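Local coordinates for protein UTP--glucose-1-phosphate uridylyltransferase YngB (Bacillus subtilis, PDB 7O2N) that catalyses the formation of UDP-glucose from glucose-1-phosphate and UTP, feeding glycolipid synthesis and wall teichoic acid glucosylation during anaerobic fermentative growth, at residues Ile50-Arg59 with Ala97-Lys105; Tyr152-Gln160 with Glu241-Arg252. All blocks are in the same frame, centred on the assembly; numbering follows the deposited sequence.

A nucleotidyltransferase of the GT-A clan illustrates how parallel strand pairs far apart in sequence can serve one sheet. Contact 1 is complete before contact 2 begins along the chain, and their centres lie 24 Å apart with nearest atoms about 12 Å from each other, so they do not touch. They nevertheless belong to the same mixed sheet: strand 52-57 leads through strands 6-11, 125-129 and 206-210 to strand 156-161 of contact 2. Contact 1 thus builds the parallel, helix-connected part of the sheet, whereas contact 2 adds a parallel pair in its mainly antiparallel part. Contact 1 joins two early segments and contact 2 two later ones, and the strands between them make one continuous sheet of the two.

Contact 1: residues Ile50-Arg59 with Ala97-Lys105; sequences IEDILIITGR and ANIHYIRQK
Asp52 and Asn98 start a parallel strand pairing that continues to Thr57 and Arg103, with strand axes 4.6 Å apart at closest and inclined at 27°. Seven backbone hydrogen bonds join the segments, from Asn98 N to Glu51 O through to Gln104 N to Thr57 O, and they use alternate residues of 50-59: Glu51, Ile53, Ile55 and Thr57.

One polar side-chain pair reinforces the start. Asp52 and Asn98 lie alongside each other, carboxylate and amide nearly coplanar, and Asn98 ND2 gives Asp52 OD1 a hydrogen bond of 2.8 Å that is fairly straight (162° at the hydrogen). With the carboxylate of Asp52 replaced by the methyl group of an alanine, the Asn98 amide would probably lose its mate and be freer to turn.

The apolar contacts divide between the two faces. On one, Ile53 CD1 meets Ile99 CD1 at 4.0 Å, while Ile55 CD1 reaches both Ile99 CG2 (3.6 Å) and Tyr101 CE1 (3.5 Å). Ile55 owes this reach to CG1 lying anti to its own carbonyl carbon (chi1 -59°). On the other face Leu54 CD1 packs on Ile102 CG2 at 3.7 Å, and Ile56 lies beside Ile102.

The two strands are the ends of a beta-alpha-beta crossover, with a largely helical connection between them. Arg59 forms a salt bridge with Glu73 of the second subunit. His100 meets the ring of Phe120 on the face of Leu54, helices 37-47 and 62-67 pack on the face of Ile53 and Ile55, and strand 6-11 continues the sheet beyond 52-57.

Contact 2: residues Tyr152-Gln160 with Glu241-Arg252; sequences YGTEVVGVQ and EPIHARLLEGNR
Strands 156-160 and 244-247 run parallel, their axes approaching to 4.5 Å at 31°, with Val156 beside His244 and Val159 beside Leu247. Backbone hydrogen bonds alternate between them, among them Arg246 N to Val157 O and Val159 N to Arg246 O, each 2.9 Å. On one face the Ala245 methyl is shared by two valines: its CB lies 3.8 Å from Val159 CG2 and 4.3 Å from Val157 CG1. At the start of the pairing Thr154 OG1 sits over one face of the His244 ring, displaced toward its rim; Tyr152 also adjoins that ring, but the modelled spacing is too tight to interpret.

Within the GT-A-type fold, strand 156-161 is an interior strand of the mixed sheet, paired antiparallel with 201-204 and 206-210 along its other edge. Helix 230-240 covers the Val157 and Ile243 side through Leu234, and helix 141-152 packs on Val156.

Beyond strand 244-247 the side chain of Gln160 takes over. Extended past CG (chi2 -171°), it carries its amide to the turn: NE2 donates to Leu248 O at 3.1 Å, coming from 51° out of that carbonyl's plane, and more weakly to Gly250 O at 3.0 Å. Gln160 OE1 lies 3.4 Å from Arg252 CD, the two chains running alongside each other head to tail, and the Arg252 guanidinium continues to a hydrogen bond with Tyr170.

Contact 1: residues Ile50-Arg59 with Ala97-Lys105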
ATOM      1  N   ILE A  50      24.264   8.652   7.174  1.00 64.79           N
ATOM      2  CA  ILE A  50      23.851   8.260   8.515  1.00 61.75           C
ATOM      3  C   ILE A  50      24.070   6.763   8.679  1.00 66.43           C
ATOM      4  O   ILE A  50      23.760   5.978   7.785  1.00 69.68           O
ATOM      5  CB  ILE A  50      22.395   8.658   8.822  1.00 52.82           C
ATOM      6  CG1 ILE A  50      22.200  10.170   8.703  1.00 47.05           C
ATOM      7  CG2 ILE A  50      21.963   8.143  10.190  1.00 46.08           C
ATOM      8  CD1 ILE A  50      23.207  10.958   9.478  1.00 49.53           C
ATOM      9  N   GLU A  51      24.616   6.378   9.838  1.00 71.20           N
ATOM     10  CA  GLU A  51      24.924   4.976  10.086  1.00 69.78           C
ATOM     11  C   GLU A  51      23.946   4.374  11.106  1.00 71.02           C
ATOM     12  O   GLU A  51      23.752   3.166  11.106  1.00 64.36           O
ATOM     13  CB  GLU A  51      26.418   4.800  10.376  1.00 64.47           C
ATOM     14  CG  GLU A  51      27.050   6.019  11.046  1.00 79.66           C
ATOM     15  CD  GLU A  51      28.551   6.009  11.309  1.00 98.67           C
ATOM     16  OE1 GLU A  51      29.292   5.363  10.530  1.00109.62           O
ATOM     17  OE2 GLU A  51      28.984   6.676  12.287  1.00 94.90           O
ATOM     18  N   ASP A  52      23.292   5.211  11.933  1.00 73.24           N
ATOM     19  CA  ASP A  52      22.479   4.718  13.036  1.00 72.10           C
ATOM     20  C   ASP A  52      21.185   5.522  13.166  1.00 67.59           C
ATOM     21  O   ASP A  52      21.210   6.733  13.364  1.00 69.44           O
ATOM     22  CB  ASP A  52      23.250   4.744  14.359  1.00 83.11           C
ATOM     23  CG  ASP A  52      24.567   3.971  14.369  1.00 92.99           C
ATOM     24  OD1 ASP A  52      24.546   2.729  14.101  1.00 86.16           O
ATOM     25  OD2 ASP A  52      25.610   4.609  14.677  1.00 91.25           O
ATOM     26  N   ILE A  53      20.057   4.812  13.095  1.00 61.88           N
ATOM     27  CA  ILE A  53      18.727   5.395  13.138  1.00 53.69           C
ATOM     28  C   ILE A  53      17.974   4.828  14.346  1.00 55.56           C
ATOM     29  O   ILE A  53      17.996   3.618  14.624  1.00 51.54           O
ATOM     30  CB  ILE A  53      17.995   5.080  11.823  1.00 55.25           C
ATOM     31  CG1 ILE A  53      18.709   5.691  10.612  1.00 57.82           C
ATOM     32  CG2 ILE A  53      16.538   5.497  11.897  1.00 58.22           C
ATOM     33  CD1 ILE A  53      18.174   5.247   9.259  1.00 52.11           C
ATOM     34  N   LEU A  54      17.305   5.729  15.071  1.00 48.52           N
ATOM     35  CA  LEU A  54      16.369   5.309  16.096  1.00 44.26           C
ATOM     36  C   LEU A  54      14.961   5.633  15.615  1.00 47.62           C
ATOM     37  O   LEU A  54      14.641   6.775  15.297  1.00 52.98           O
ATOM     38  CB  LEU A  54      16.663   6.067  17.390  1.00 39.86           C
ATOM     39  CG  LEU A  54      15.677   5.808  18.531  1.00 40.37           C
ATOM     40  CD1 LEU A  54      15.568   4.322  18.879  1.00 41.00           C
ATOM     41  CD2 LEU A  54      16.088   6.578  19.770  1.00 41.60           C
ATOM     42  N   ILE A  55      14.122   4.607  15.545  1.00 45.81           N
ATOM     43  CA  ILE A  55      12.727   4.816  15.222  1.00 42.77           C
ATOM     44  C   ILE A  55      11.960   4.802  16.534  1.00 47.37           C
ATOM     45  O   ILE A  55      12.084   3.863  17.319  1.00 52.40           O
ATOM     46  CB  ILE A  55      12.224   3.721  14.266  1.00 42.44           C
ATOM     47  CG1 ILE A  55      13.035   3.699  12.971  1.00 40.99           C
ATOM     48  CG2 ILE A  55      10.731   3.874  14.024  1.00 41.87           C
ATOM     49  CD1 ILE A  55      12.656   2.587  12.052  1.00 38.93           C
ATOM     50  N   ILE A  56      11.225   5.887  16.788  1.00 47.84           N
ATOM     51  CA  ILE A  56      10.320   5.941  17.921  1.00 41.76           C
ATOM     52  C   ILE A  56       9.027   5.349  17.378  1.00 45.89           C
ATOM     53  O   ILE A  56       8.334   5.968  16.571  1.00 49.92           O
ATOM     54  CB  ILE A  56      10.114   7.383  18.432  1.00 39.13           C
ATOM     55  CG1 ILE A  56      11.372   8.270  18.458  1.00 40.92           C
ATOM     56  CG2 ILE A  56       9.344   7.402  19.738  1.00 36.68           C
ATOM     57  CD1 ILE A  56      12.628   7.686  19.057  1.00 39.04           C
ATOM     58  N   THR A  57       8.762   4.101  17.759  1.00 46.20           N
ATOM     59  CA  THR A  57       7.631   3.381  17.214  1.00 45.47           C
ATOM     60  C   THR A  57       6.559   3.280  18.295  1.00 44.39           C
ATOM     61  O   THR A  57       6.815   3.616  19.444  1.00 44.97           O
ATOM     62  CB  THR A  57       8.101   2.022  16.673  1.00 46.97           C
ATOM     63  OG1 THR A  57       6.979   1.320  16.128  1.00 52.94           O
ATOM     64  CG2 THR A  57       8.746   1.149  17.727  1.00 42.82           C
ATOM     65  N   GLY A  58       5.384   2.777  17.921  1.00 46.58           N
ATOM     66  CA  GLY A  58       4.287   2.506  18.840  1.00 51.29           C
ATOM     67  C   GLY A  58       3.805   1.056  18.756  1.00 60.09           C
ATOM     68  O   GLY A  58       4.560   0.171  18.347  1.00 59.32           O
ATOM     69  N   ARG A  59       2.536   0.828  19.137  1.00 65.87           N
ATOM     70  CA  ARG A  59       1.952  -0.504  19.198  1.00 57.91           C
ATOM     71  C   ARG A  59       1.598  -0.987  17.794  1.00 59.38           C
ATOM     72  O   ARG A  59       1.232  -0.197  16.919  1.00 50.42           O
ATOM     73  CB  ARG A  59       0.717  -0.486  20.100  1.00 61.76           C
ATOM     74  CG  ARG A  59       0.994  -0.871  21.549  1.00 74.71           C
ATOM     75  CD  ARG A  59       0.003  -0.342  22.586  1.00 77.20           C
ATOM     76  NE  ARG A  59       0.473   0.706  23.494  1.00 78.95           N
ATOM     77  CZ  ARG A  59       0.579   2.002  23.188  1.00 87.11           C
ATOM     78  NH1 ARG A  59       0.252   2.433  21.980  1.00108.08           N
ATOM     79  NH2 ARG A  59       1.021   2.867  24.084  1.00 74.89           N
ATOM     80  N   ALA A  97      21.245   0.652   7.245  1.00 48.89           N
ATOM     81  CA  ALA A  97      21.723   1.366   8.423  1.00 45.80           C
ATOM     82  C   ALA A  97      21.498   0.464   9.622  1.00 45.21           C
ATOM     83  O   ALA A  97      20.916  -0.603   9.471  1.00 51.01           O
ATOM     84  CB  ALA A  97      20.962   2.657   8.589  1.00 51.38           C
ATOM     85  N   ASN A  98      21.974   0.871  10.797  1.00 48.34           N
ATOM     86  CA  ASN A  98      21.708   0.094  11.994  1.00 50.34           C
ATOM     87  C   ASN A  98      20.449   0.669  12.618  1.00 49.14           C
ATOM     88  O   ASN A  98      20.480   1.804  13.100  1.00 46.79           O
ATOM     89  CB  ASN A  98      22.855   0.165  13.006  1.00 59.94           C
ATOM     90  CG  ASN A  98      24.179  -0.336  12.476  1.00 62.90           C
ATOM     91  OD1 ASN A  98      24.239  -1.343  11.762  1.00 62.91           O
ATOM     92  ND2 ASN A  98      25.241   0.361  12.844  1.00 64.64           N
ATOM     93  N   ILE A  99      19.370  -0.124  12.593  1.00 45.45           N
ATOM     94  CA  ILE A  99      18.064   0.394  12.948  1.00 47.89           C
ATOM     95  C   ILE A  99      17.738   0.009  14.386  1.00 47.40           C
ATOM     96  O   ILE A  99      17.567  -1.174  14.672  1.00 49.18           O
ATOM     97  CB  ILE A  99      16.999  -0.135  11.975  1.00 45.96           C
ATOM     98  CG1 ILE A  99      17.414  -0.013  10.512  1.00 46.02           C
ATOM     99  CG2 ILE A  99      15.679   0.567  12.218  1.00 49.95           C
ATOM    100  CD1 ILE A  99      17.690   1.397  10.067  1.00 46.21           C
ATOM    101  N   HIS A 100      17.622   1.016  15.257  1.00 49.24           N
ATOM    102  CA  HIS A 100      17.227   0.824  16.647  1.00 56.64           C
ATOM    103  C   HIS A 100      15.766   1.244  16.829  1.00 53.28           C
ATOM    104  O   HIS A 100      15.290   2.082  16.076  1.00 51.72           O
ATOM    105  CB  HIS A 100      18.153   1.654  17.553  1.00 64.27           C
ATOM    106  CG  HIS A 100      19.607   1.383  17.343  1.00 66.68           C
ATOM    107  ND1 HIS A 100      20.207   1.455  16.105  1.00 68.94           N
ATOM    108  CD2 HIS A 100      20.585   1.039  18.200  1.00 69.56           C
ATOM    109  CE1 HIS A 100      21.481   1.152  16.208  1.00 60.61           C
ATOM    110  NE2 HIS A 100      21.740   0.905  17.484  1.00 66.30           N
ATOM    111  N   TYR A 101      15.071   0.674  17.827  1.00 50.43           N
ATOM    112  CA  TYR A 101      13.687   1.021  18.143  1.00 49.75           C
ATOM    113  C   TYR A 101      13.492   1.350  19.619  1.00 47.26           C
ATOM    114  O   TYR A 101      14.118   0.774  20.503  1.00 58.19           O
ATOM    115  CB  TYR A 101      12.734  -0.130  17.834  1.00 52.13           C
ATOM    116  CG  TYR A 101      12.872  -0.570  16.411  1.00 65.21           C
ATOM    117  CD1 TYR A 101      12.284   0.149  15.382  1.00 73.80           C
ATOM    118  CD2 TYR A 101      13.662  -1.657  16.091  1.00 72.22           C
ATOM    119  CE1 TYR A 101      12.460  -0.227  14.057  1.00 85.35           C
ATOM    120  CE2 TYR A 101      13.848  -2.044  14.773  1.00 88.96           C
ATOM    121  CZ  TYR A 101      13.254  -1.321  13.748  1.00 88.63           C
ATOM    122  OH  TYR A 101      13.417  -1.704  12.445  1.00 82.10           O
ATOM    123  N   ILE A 102      12.581   2.274  19.880  1.00 43.03           N
ATOM    124  CA  ILE A 102      12.120   2.521  21.231  1.00 42.64           C
ATOM    125  C   ILE A 102      10.622   2.717  21.138  1.00 40.83           C
ATOM    126  O   ILE A 102      10.131   3.229  20.138  1.00 39.12           O
ATOM    127  CB  ILE A 102      12.801   3.762  21.844  1.00 46.39           C
ATOM    128  CG1 ILE A 102      12.375   3.978  23.294  1.00 44.66           C
ATOM    129  CG2 ILE A 102      12.569   5.014  21.016  1.00 41.73           C
ATOM    130  CD1 ILE A 102      13.344   3.442  24.296  1.00 43.65           C
ATOM    131  N   ARG A 103       9.908   2.300  22.176  1.00 43.58           N
ATOM    132  CA  ARG A 103       8.484   2.570  22.157  1.00 46.40           C
ATOM    133  C   ARG A 103       8.197   3.913  22.810  1.00 45.54           C
ATOM    134  O   ARG A 103       8.651   4.159  23.920  1.00 51.39           O
ATOM    135  CB  ARG A 103       7.731   1.438  22.838  1.00 40.83           C
ATOM    136  CG  ARG A 103       6.867   0.700  21.843  1.00 48.29           C
ATOM    137  CD  ARG A 103       7.324  -0.700  21.534  1.00 49.50           C
ATOM    138  NE  ARG A 103       6.062  -1.406  21.682  1.00 56.31           N
ATOM    139  CZ  ARG A 103       5.765  -2.571  21.138  1.00 60.74           C
ATOM    140  NH1 ARG A 103       6.645  -3.200  20.369  1.00 61.42           N
ATOM    141  NH2 ARG A 103       4.578  -3.097  21.380  1.00 59.73           N
ATOM    142  N   GLN A 104       7.457   4.780  22.114  1.00 50.08           N
ATOM    143  CA  GLN A 104       6.930   5.967  22.760  1.00 55.82           C
ATOM    144  C   GLN A 104       5.846   5.499  23.717  1.00 67.70           C
ATOM    145  O   GLN A 104       4.992   4.693  23.339  1.00 77.97           O
ATOM    146  CB  GLN A 104       6.343   6.897  21.715  1.00 53.36           C
ATOM    147  CG  GLN A 104       6.378   8.345  22.166  1.00 72.29           C
ATOM    148  CD  GLN A 104       5.641   9.233  21.195  1.00 80.78           C
ATOM    149  OE1 GLN A 104       4.715   8.793  20.496  1.00 72.16           O
ATOM    150  NE2 GLN A 104       6.047  10.496  21.177  1.00 73.46           N
ATOM    151  N   LYS A 105       5.903   5.942  24.974  1.00 72.06           N
ATOM    152  CA  LYS A 105       5.035   5.258  25.922  1.00 78.34           C
ATOM    153  C   LYS A 105       3.598   5.722  25.708  1.00 81.45           C
ATOM    154  O   LYS A 105       2.754   4.899  25.353  1.00 69.76           O
ATOM    155  CB  LYS A 105       5.590   5.268  27.351  1.00 84.76           C
ATOM    156  CG  LYS A 105       6.503   4.085  27.656  1.00 76.45           C
ATOM    157  CD  LYS A 105       7.181   4.176  28.998  1.00 75.81           C
ATOM    158  CE  LYS A 105       8.360   5.128  29.009  1.00 71.79           C
ATOM    159  NZ  LYS A 105       8.971   5.202  30.361  1.00 69.32           N
TER

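Contact 2: residues Tyr152-Gln160 with Glu241-Arg252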
ATOM      1  N   TYR A 152      28.346  26.158   9.901  1.00 68.87           N
ATOM      2  CA  TYR A 152      27.831  27.039  10.946  1.00 75.60           C
ATOM      3  C   TYR A 152      27.687  26.336  12.297  1.00 82.88           C
ATOM      4  O   TYR A 152      27.709  26.998  13.333  1.00 84.94           O
ATOM      5  CB  TYR A 152      26.508  27.697  10.548  1.00 78.58           C
ATOM      6  CG  TYR A 152      26.605  28.530   9.302  1.00 88.77           C
ATOM      7  CD1 TYR A 152      26.541  27.942   8.048  1.00 90.14           C
ATOM      8  CD2 TYR A 152      26.773  29.903   9.377  1.00 93.40           C
ATOM      9  CE1 TYR A 152      26.645  28.697   6.892  1.00 92.02           C
ATOM     10  CE2 TYR A 152      26.864  30.676   8.231  1.00 95.02           C
ATOM     11  CZ  TYR A 152      26.800  30.066   6.989  1.00 93.57           C
ATOM     12  OH  TYR A 152      26.891  30.799   5.851  1.00 97.26           O
ATOM     13  N   GLY A 153      27.496  25.011  12.288  1.00 81.33           N
ATOM     14  CA  GLY A 153      27.466  24.251  13.526  1.00 83.12           C
ATOM     15  C   GLY A 153      26.296  24.595  14.452  1.00 86.22           C
ATOM     16  O   GLY A 153      26.269  24.140  15.590  1.00110.91           O
ATOM     17  N   THR A 154      25.329  25.389  13.983  1.00 78.93           N
ATOM     18  CA  THR A 154      24.106  25.604  14.741  1.00 75.94           C
ATOM     19  C   THR A 154      23.031  24.635  14.265  1.00 75.99           C
ATOM     20  O   THR A 154      23.241  23.883  13.310  1.00 67.05           O
ATOM     21  CB  THR A 154      23.514  26.999  14.509  1.00 76.92           C
ATOM     22  OG1 THR A 154      23.822  27.440  13.186  1.00 82.00           O
ATOM     23  CG2 THR A 154      23.971  28.015  15.525  1.00 79.05           C
ATOM     24  N   GLU A 155      21.874  24.697  14.940  1.00 77.03           N
ATOM     25  CA  GLU A 155      20.672  23.967  14.563  1.00 74.78           C
ATOM     26  C   GLU A 155      20.251  24.433  13.171  1.00 69.51           C
ATOM     27  O   GLU A 155      19.838  25.576  13.013  1.00 74.74           O
ATOM     28  CB  GLU A 155      19.557  24.209  15.587  1.00 76.46           C
ATOM     29  CG  GLU A 155      19.690  23.418  16.886  1.00 94.91           C
ATOM     30  CD  GLU A 155      20.752  23.831  17.903  1.00112.99           C
ATOM     31  OE1 GLU A 155      21.394  24.895  17.712  1.00109.82           O
ATOM     32  OE2 GLU A 155      20.947  23.077  18.897  1.00116.58           O
ATOM     33  N   VAL A 156      20.395  23.553  12.172  1.00 60.75           N
ATOM     34  CA  VAL A 156      20.002  23.815  10.795  1.00 64.43           C
ATOM     35  C   VAL A 156      18.640  23.175  10.492  1.00 67.85           C
ATOM     36  O   VAL A 156      18.331  22.082  10.956  1.00 70.62           O
ATOM     37  CB  VAL A 156      21.103  23.442   9.771  1.00 64.37           C
ATOM     38  CG1 VAL A 156      22.396  22.937  10.397  1.00 66.95           C
ATOM     39  CG2 VAL A 156      20.638  22.550   8.627  1.00 54.91           C
ATOM     40  N   VAL A 157      17.814  23.893   9.721  1.00 64.11           N
ATOM     41  CA  VAL A 157      16.487  23.462   9.298  1.00 58.61           C
ATOM     42  C   VAL A 157      16.489  23.329   7.772  1.00 59.46           C
ATOM     43  O   VAL A 157      17.174  24.074   7.080  1.00 64.24           O
ATOM     44  CB  VAL A 157      15.410  24.459   9.781  1.00 50.31           C
ATOM     45  CG1 VAL A 157      14.380  24.732   8.716  1.00 54.18           C
ATOM     46  CG2 VAL A 157      14.720  24.042  11.065  1.00 49.22           C
ATOM     47  N   GLY A 158      15.718  22.373   7.246  1.00 60.03           N
ATOM     48  CA  GLY A 158      15.551  22.163   5.815  1.00 62.30           C
ATOM     49  C   GLY A 158      14.266  22.813   5.299  1.00 67.85           C
ATOM     50  O   GLY A 158      13.176  22.556   5.821  1.00 70.61           O
ATOM     51  N   VAL A 159      14.410  23.665   4.269  1.00 69.28           N
ATOM     52  CA  VAL A 159      13.324  24.521   3.807  1.00 59.90           C
ATOM     53  C   VAL A 159      13.192  24.489   2.285  1.00 64.97           C
ATOM     54  O   VAL A 159      14.112  24.114   1.540  1.00 57.41           O
ATOM     55  CB  VAL A 159      13.430  25.971   4.326  1.00 53.88           C
ATOM     56  CG1 VAL A 159      13.109  26.066   5.809  1.00 47.78           C
ATOM     57  CG2 VAL A 159      14.761  26.646   3.981  1.00 51.58           C
ATOM     58  N   GLN A 160      11.979  24.882   1.866  1.00 69.48           N
ATOM     59  CA  GLN A 160      11.586  25.177   0.494  1.00 65.35           C
ATOM     60  C   GLN A 160      10.420  26.175   0.539  1.00 64.97           C
ATOM     61  O   GLN A 160       9.707  26.285   1.542  1.00 55.99           O
ATOM     62  CB  GLN A 160      11.209  23.884  -0.237  1.00 51.96           C
ATOM     63  CG  GLN A 160      12.394  23.126  -0.811  1.00 49.15           C
ATOM     64  CD  GLN A 160      11.906  21.999  -1.679  1.00 57.10           C
ATOM     65  OE1 GLN A 160      10.724  21.652  -1.619  1.00 68.25           O
ATOM     66  NE2 GLN A 160      12.786  21.441  -2.509  1.00 55.05           N
ATOM     67  N   GLU A 241      20.256  33.206  20.310  1.00111.69           N
ATOM     68  CA  GLU A 241      21.115  33.222  19.134  1.00105.27           C
ATOM     69  C   GLU A 241      20.337  32.682  17.928  1.00105.88           C
ATOM     70  O   GLU A 241      19.470  31.826  18.084  1.00101.04           O
ATOM     71  CB  GLU A 241      22.380  32.408  19.429  1.00 97.93           C
ATOM     72  CG  GLU A 241      23.531  32.696  18.482  1.00106.08           C
ATOM     73  CD  GLU A 241      23.988  31.578  17.552  1.00112.51           C
ATOM     74  OE1 GLU A 241      24.428  30.528  18.080  1.00106.03           O
ATOM     75  OE2 GLU A 241      23.927  31.760  16.297  1.00102.37           O
ATOM     76  N   PRO A 242      20.590  33.168  16.686  1.00 97.06           N
ATOM     77  CA  PRO A 242      19.838  32.725  15.514  1.00 91.20           C
ATOM     78  C   PRO A 242      20.373  31.518  14.729  1.00 89.31           C
ATOM     79  O   PRO A 242      21.575  31.342  14.534  1.00 89.22           O
ATOM     80  CB  PRO A 242      19.758  34.048  14.736  1.00 87.48           C
ATOM     81  CG  PRO A 242      21.066  34.752  14.998  1.00 81.50           C
ATOM     82  CD  PRO A 242      21.536  34.237  16.339  1.00 96.59           C
ATOM     83  N   ILE A 243      19.406  30.717  14.256  1.00 89.39           N
ATOM     84  CA  ILE A 243      19.515  29.445  13.559  1.00 81.82           C
ATOM     85  C   ILE A 243      19.772  29.680  12.074  1.00 71.15           C
ATOM     86  O   ILE A 243      19.717  30.801  11.593  1.00 71.87           O
ATOM     87  CB  ILE A 243      18.158  28.739  13.735  1.00 90.83           C
ATOM     88  CG1 ILE A 243      17.913  28.300  15.180  1.00 96.30           C
ATOM     89  CG2 ILE A 243      17.939  27.611  12.740  1.00 90.72           C
ATOM     90  CD1 ILE A 243      16.620  27.526  15.367  1.00104.15           C
ATOM     91  N   HIS A 244      20.039  28.593  11.352  1.00 69.22           N
ATOM     92  CA  HIS A 244      20.261  28.617   9.917  1.00 72.78           C
ATOM     93  C   HIS A 244      19.276  27.680   9.216  1.00 76.49           C
ATOM     94  O   HIS A 244      18.665  26.833   9.862  1.00 77.88           O
ATOM     95  CB  HIS A 244      21.720  28.279   9.598  1.00 67.56           C
ATOM     96  CG  HIS A 244      22.672  29.344  10.026  1.00 78.07           C
ATOM     97  ND1 HIS A 244      22.447  30.143  11.134  1.00 78.46           N
ATOM     98  CD2 HIS A 244      23.855  29.735   9.513  1.00 80.10           C
ATOM     99  CE1 HIS A 244      23.454  30.975  11.288  1.00 85.50           C
ATOM    100  NE2 HIS A 244      24.330  30.744  10.306  1.00 86.05           N
ATOM    101  N   ALA A 245      19.114  27.867   7.895  1.00 71.24           N
ATOM    102  CA  ALA A 245      18.225  27.062   7.074  1.00 60.75           C
ATOM    103  C   ALA A 245      18.837  26.855   5.691  1.00 62.40           C
ATOM    104  O   ALA A 245      19.380  27.782   5.093  1.00 72.68           O
ATOM    105  CB  ALA A 245      16.871  27.714   6.984  1.00 56.70           C
ATOM    106  N   ARG A 246      18.746  25.625   5.189  1.00 62.08           N
ATOM    107  CA  ARG A 246      19.147  25.335   3.826  1.00 64.20           C
ATOM    108  C   ARG A 246      17.909  25.349   2.929  1.00 71.29           C
ATOM    109  O   ARG A 246      16.890  24.751   3.265  1.00 72.13           O
ATOM    110  CB  ARG A 246      19.820  23.961   3.771  1.00 58.71           C
ATOM    111  CG  ARG A 246      20.082  23.461   2.357  1.00 57.30           C
ATOM    112  CD  ARG A 246      21.406  24.061   1.952  1.00 64.58           C
ATOM    113  NE  ARG A 246      22.071  23.312   0.903  1.00 67.70           N
ATOM    114  CZ  ARG A 246      21.759  23.405  -0.376  1.00 68.88           C
ATOM    115  NH1 ARG A 246      20.780  24.216  -0.738  1.00 79.63           N
ATOM    116  NH2 ARG A 246      22.420  22.702  -1.283  1.00 74.19           N
ATOM    117  N   LEU A 247      17.995  26.049   1.789  1.00 70.99           N
ATOM    118  CA  LEU A 247      17.039  25.836   0.717  1.00 61.66           C
ATOM    119  C   LEU A 247      17.439  24.537   0.029  1.00 67.58           C
ATOM    120  O   LEU A 247      18.612  24.311  -0.254  1.00 65.49           O
ATOM    121  CB  LEU A 247      17.068  27.017  -0.252  1.00 68.57           C
ATOM    122  CG  LEU A 247      15.891  27.107  -1.230  1.00 75.94           C
ATOM    123  CD1 LEU A 247      14.683  27.847  -0.645  1.00 69.40           C
ATOM    124  CD2 LEU A 247      16.348  27.747  -2.530  1.00 76.96           C
ATOM    125  N   LEU A 248      16.455  23.662  -0.175  1.00 64.90           N
ATOM    126  CA  LEU A 248      16.731  22.311  -0.617  1.00 64.78           C
ATOM    127  C   LEU A 248      16.621  22.229  -2.136  1.00 76.12           C
ATOM    128  O   LEU A 248      15.643  22.686  -2.732  1.00 75.99           O
ATOM    129  CB  LEU A 248      15.726  21.378   0.058  1.00 64.76           C
ATOM    130  CG  LEU A 248      15.888  21.228   1.569  1.00 64.82           C
ATOM    131  CD1 LEU A 248      14.612  20.711   2.205  1.00 59.44           C
ATOM    132  CD2 LEU A 248      17.044  20.305   1.887  1.00 65.24           C
ATOM    133  N   GLU A 249      17.581  21.524  -2.729  1.00 80.29           N
ATOM    134  CA  GLU A 249      17.742  21.460  -4.165  1.00 85.38           C
ATOM    135  C   GLU A 249      16.612  20.686  -4.849  1.00 91.96           C
ATOM    136  O   GLU A 249      16.092  21.165  -5.857  1.00129.49           O
ATOM    137  CB  GLU A 249      19.160  21.020  -4.530  1.00 90.18           C
ATOM    138  CG  GLU A 249      19.249  20.217  -5.814  1.00107.26           C
ATOM    139  CD  GLU A 249      19.670  18.765  -5.659  1.00123.07           C
ATOM    140  OE1 GLU A 249      20.685  18.510  -4.982  1.00131.81           O
ATOM    141  OE2 GLU A 249      18.998  17.899  -6.237  1.00121.62           O
ATOM    142  N   GLY A 250      16.216  19.521  -4.326  1.00 76.14           N
ATOM    143  CA  GLY A 250      15.496  18.558  -5.163  1.00 77.41           C
ATOM    144  C   GLY A 250      13.992  18.797  -5.375  1.00 65.27           C
ATOM    145  O   GLY A 250      13.417  19.811  -4.965  1.00 63.06           O
ATOM    146  N   ASN A 251      13.346  17.798  -5.989  1.00 60.48           N
ATOM    147  CA  ASN A 251      11.916  17.807  -6.266  1.00 54.18           C
ATOM    148  C   ASN A 251      11.157  17.078  -5.175  1.00 55.18           C
ATOM    149  O   ASN A 251      11.496  15.940  -4.849  1.00 60.25           O
ATOM    150  CB  ASN A 251      11.572  17.104  -7.573  1.00 56.77           C
ATOM    151  CG  ASN A 251      11.723  18.042  -8.745  1.00 69.58           C
ATOM    152  OD1 ASN A 251      11.211  19.167  -8.706  1.00 80.38           O
ATOM    153  ND2 ASN A 251      12.465  17.608  -9.755  1.00 69.27           N
ATOM    154  N   ARG A 252      10.104  17.728  -4.663  1.00 53.48           N
ATOM    155  CA  ARG A 252       9.486  17.314  -3.413  1.00 58.88           C
ATOM    156  C   ARG A 252       8.048  16.808  -3.595  1.00 63.21           C
ATOM    157  O   ARG A 252       7.173  17.527  -4.072  1.00 76.10           O
ATOM    158  CB  ARG A 252       9.532  18.479  -2.429  1.00 63.88           C
ATOM    159  CG  ARG A 252       8.568  18.295  -1.275  1.00 63.74           C
ATOM    160  CD  ARG A 252       8.742  19.319  -0.192  1.00 73.34           C
ATOM    161  NE  ARG A 252       7.661  18.998   0.730  1.00 96.80           N
ATOM    162  CZ  ARG A 252       6.478  19.600   0.715  1.00 93.45           C
ATOM    163  NH1 ARG A 252       6.269  20.584  -0.156  1.00 73.66           N
ATOM    164  NH2 ARG A 252       5.545  19.231   1.584  1.00 77.95           N
TER